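Interphotoreceptor retinoid-binding protein (Xenopus laevis, PDB 1J7X) probably binds and carries retinoids between the photoreceptors and the pigment epithelium of the retina. Local coordinates at residues A[15-23]-A[256-264]. Residues are numbered along the deposited sequence; the frame is centred on the assembly and turned at random.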
loop_
_atom_site.group_PDB
_atom_site.type_symbol
_atom_site.label_atom_id
_atom_site.label_comp_id
_atom_site.label_asym_id
_atom_site.label_seq_id
_atom_site.Cartn_x
_atom_site.Cartn_y
_atom_site.Cartn_z
ATOM N N LEU A 15 20.341 2.362 11.759
ATOM C CA LEU A 15 20.011 3.461 10.839
ATOM C C LEU A 15 20.988 3.547 9.685
ATOM O O LEU A 15 20.594 3.558 8.576
ATOM C CB LEU A 15 19.980 4.768 11.578
ATOM C CG LEU A 15 18.920 4.963 12.625
ATOM C CD1 LEU A 15 19.153 6.232 13.375
ATOM C CD2 LEU A 15 17.576 4.948 11.927
ATOM N N ALA A 16 22.305 3.494 9.970
ATOM C CA ALA A 16 23.324 3.627 8.942
ATOM C C ALA A 16 23.191 2.556 7.884
ATOM O O ALA A 16 23.356 2.768 6.725
ATOM C CB ALA A 16 24.741 3.560 9.591
ATOM N N ASN A 17 22.852 1.359 8.305
ATOM C CA ASN A 17 22.785 0.260 7.369
ATOM C C ASN A 17 21.413 -0.043 6.768
ATOM O O ASN A 17 21.361 -0.655 5.738
ATOM C CB ASN A 17 23.262 -0.957 8.031
ATOM C CG ASN A 17 24.721 -0.813 8.470
ATOM O OD1 ASN A 17 25.582 -0.410 7.650
ATOM N ND2 ASN A 17 25.000 -1.142 9.725
ATOM N N ASN A 18 20.356 0.474 7.368
ATOM C CA ASN A 18 18.990 0.134 6.867
ATOM C C ASN A 18 18.020 1.247 6.484
ATOM O O ASN A 18 17.128 1.021 5.673
ATOM C CB ASN A 18 18.341 -0.785 7.861
ATOM C CG ASN A 18 19.231 -1.979 8.234
ATOM O OD1 ASN A 18 19.940 -1.978 9.256
ATOM N ND2 ASN A 18 19.087 -3.021 7.521
ATOM N N TYR A 19 18.161 2.419 7.082
ATOM C CA TYR A 19 17.154 3.478 6.907
ATOM C C TYR A 19 17.084 3.887 5.445
ATOM O O TYR A 19 18.100 4.365 4.866
ATOM C CB TYR A 19 17.495 4.680 7.782
ATOM C CG TYR A 19 16.557 5.813 7.682
ATOM C CD1 TYR A 19 15.174 5.581 7.645
ATOM C CD2 TYR A 19 16.974 7.109 7.681
ATOM C CE1 TYR A 19 14.286 6.589 7.620
ATOM C CE2 TYR A 19 16.043 8.150 7.522
ATOM C CZ TYR A 19 14.659 7.871 7.595
ATOM O OH TYR A 19 13.775 8.910 7.496
ATOM N N ALA A 20 15.894 3.786 4.871
ATOM C CA ALA A 20 15.723 4.130 3.448
ATOM C C ALA A 20 16.344 5.439 2.979
ATOM O O ALA A 20 16.795 5.534 1.846
ATOM C CB ALA A 20 14.291 4.171 3.081
ATOM N N PHE A 21 16.300 6.463 3.808
ATOM C CA PHE A 21 16.817 7.784 3.446
ATOM C C PHE A 21 18.303 7.870 3.889
ATOM O O PHE A 21 18.606 8.565 4.819
ATOM C CB PHE A 21 16.040 8.876 4.105
ATOM C CG PHE A 21 14.730 9.228 3.443
ATOM C CD1 PHE A 21 14.710 9.844 2.213
ATOM C CD2 PHE A 21 13.528 8.959 4.060
ATOM C CE1 PHE A 21 13.602 10.173 1.664
ATOM C CE2 PHE A 21 12.389 9.288 3.473
ATOM C CZ PHE A 21 12.391 9.894 2.283
ATOM N N SER A 22 19.192 7.179 3.183
ATOM C CA SER A 22 20.646 7.228 3.451
ATOM C C SER A 22 21.270 8.608 3.581
ATOM O O SER A 22 22.216 8.828 4.408
ATOM C CB SER A 22 21.364 6.342 2.442
ATOM O OG SER A 22 21.322 6.953 1.162
ATOM N N GLU A 23 20.705 9.514 2.813
ATOM C CA GLU A 23 21.191 10.865 2.753
ATOM C C GLU A 23 20.978 11.563 4.023
ATOM O O GLU A 23 21.526 12.614 4.232
ATOM C CB GLU A 23 20.562 11.611 1.555
ATOM C CG GLU A 23 19.063 11.822 1.638
ATOM C CD GLU A 23 18.222 10.859 0.794
ATOM O OE1 GLU A 23 18.441 9.622 0.908
ATOM O OE2 GLU A 23 17.341 11.403 0.027
ATOM N N VAL A 256 13.112 -0.998 17.260
ATOM C CA VAL A 256 12.936 0.080 16.291
ATOM C C VAL A 256 12.418 -0.398 14.924
ATOM O O VAL A 256 12.909 -1.328 14.331
ATOM C CB VAL A 256 14.214 0.980 16.161
ATOM C CG1 VAL A 256 15.316 0.190 15.456
ATOM C CG2 VAL A 256 13.945 2.245 15.336
ATOM N N THR A 257 11.352 0.235 14.389
ATOM C CA THR A 257 10.874 -0.044 13.066
ATOM C C THR A 257 11.427 0.949 12.172
ATOM O O THR A 257 11.374 2.171 12.454
ATOM C CB THR A 257 9.298 0.086 12.950
ATOM O OG1 THR A 257 8.690 -0.786 13.861
ATOM C CG2 THR A 257 8.826 -0.315 11.547
ATOM N N VAL A 258 12.097 0.431 11.174
ATOM C CA VAL A 258 12.808 1.249 10.212
ATOM C C VAL A 258 12.380 1.069 8.778
ATOM O O VAL A 258 12.339 -0.057 8.265
ATOM C CB VAL A 258 14.348 0.958 10.308
ATOM C CG1 VAL A 258 15.082 1.813 9.340
ATOM C CG2 VAL A 258 14.822 1.179 11.710
ATOM N N PRO A 259 12.001 2.158 8.094
ATOM C CA PRO A 259 11.644 1.991 6.704
ATOM C C PRO A 259 12.863 1.695 5.892
ATOM O O PRO A 259 13.779 2.430 6.008
ATOM C CB PRO A 259 11.029 3.336 6.334
ATOM C CG PRO A 259 11.740 4.308 7.286
ATOM C CD PRO A 259 11.804 3.548 8.541
ATOM N N ILE A 260 12.910 0.555 5.218
ATOM C CA ILE A 260 14.060 0.189 4.402
ATOM C C ILE A 260 13.798 0.486 2.950
ATOM O O ILE A 260 14.681 0.444 2.126
ATOM C CB ILE A 260 14.382 -1.285 4.553
ATOM C CG1 ILE A 260 13.190 -2.129 3.969
ATOM C CG2 ILE A 260 14.625 -1.699 6.017
ATOM C CD1 ILE A 260 13.486 -3.618 3.897
ATOM N N ILE A 261 12.568 0.863 2.600
ATOM C CA ILE A 261 12.275 1.147 1.246
ATOM C C ILE A 261 11.623 2.463 1.089
ATOM O O ILE A 261 10.699 2.811 1.895
ATOM C CB ILE A 261 11.254 0.039 0.780
ATOM C CG1 ILE A 261 11.967 -1.260 0.491
ATOM C CG2 ILE A 261 10.505 0.495 -0.432
ATOM C CD1 ILE A 261 11.090 -2.462 0.360
ATOM N N ASN A 262 11.935 3.183 0.046
ATOM C CA ASN A 262 11.265 4.426 -0.264
ATOM C C ASN A 262 10.449 4.155 -1.501
ATOM O O ASN A 262 10.900 3.374 -2.398
ATOM C CB ASN A 262 12.267 5.610 -0.495
ATOM C CG ASN A 262 12.448 6.444 0.779
ATOM O OD1 ASN A 262 11.545 6.409 1.684
ATOM N ND2 ASN A 262 13.610 7.003 0.971
ATOM N N PHE A 263 9.267 4.750 -1.537
ATOM C CA PHE A 263 8.322 4.553 -2.593
ATOM C C PHE A 263 8.070 5.889 -3.257
ATOM O O PHE A 263 7.475 6.832 -2.672
ATOM C CB PHE A 263 7.026 3.957 -2.006
ATOM C CG PHE A 263 5.951 3.631 -3.006
ATOM C CD1 PHE A 263 5.230 4.662 -3.670
ATOM C CD2 PHE A 263 5.557 2.326 -3.171
ATOM C CE1 PHE A 263 4.102 4.289 -4.380
ATOM C CE2 PHE A 263 4.527 1.939 -4.021
ATOM C CZ PHE A 263 3.749 2.947 -4.593
ATOM N N ILE A 264 8.649 6.063 -4.467
ATOM C CA ILE A 264 8.547 7.311 -5.193
ATOM C C ILE A 264 7.614 7.184 -6.345
ATOM O O ILE A 264 7.829 6.294 -7.210
ATOM C CB ILE A 264 10.011 7.785 -5.690
ATOM C CG1 ILE A 264 10.996 7.699 -4.572
ATOM C CG2 ILE A 264 9.878 9.112 -6.340
ATOM C CD1 ILE A 264 12.445 7.938 -5.025
#
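Ala20, in the turn that follows helix 2-18, meets the break in strand 254-265, which is interrupted at Ile260. The break is seen in the backbone of Ile260, which leaves the extended range kept by the strand on both sides. Here Ala20 N donates to Pro259 O at 2.8 Å with an N-H...O angle of 160°, the hydrogen bond that joins the two backbones. Beside it, Ile260 CA lies 3.4 Å from Asn18 O, close enough for a CA-H...O contact. Tyr19, the first residue to leave helical geometry, has CG anti to its own N (chi1 180°), which brings the CE1 edge of the ring to Pro259 CG: Pro259 CG lies 3.4 Å from Tyr19 CE1, at the ring edge and near its plane. Val258 CG1 packs under the turn, 3.6 Å from Tyr19 CA. Farther along, the Asn262 amide stands over one face of the Phe21 ring, ND2 sitting 3.1 Å above the plane near its centre. With the two planes 58° apart, the amide is tilted onto the ring rather than stacked flat. The CB of Ala20 fills the angle beside this pair, 3.6 Å from Asn262 ND2. An alanine in place of Phe21 would take away the ring, which is likely to leave Asn262 ND2 without the face it lies over and to open a gap beside the amide. Arg62 hydrogen-bonds to Asn262 OD1, which fixes the other end of the amide, while Tyr19 OH is hydrogen-bonded to Asp60 OD2. Around this buried junction, strand 244-248 pairs with strand 254-265 and its Phe247 touches Asn18, whereas beyond the break Ile261 packs on Leu177 of strand 173-179.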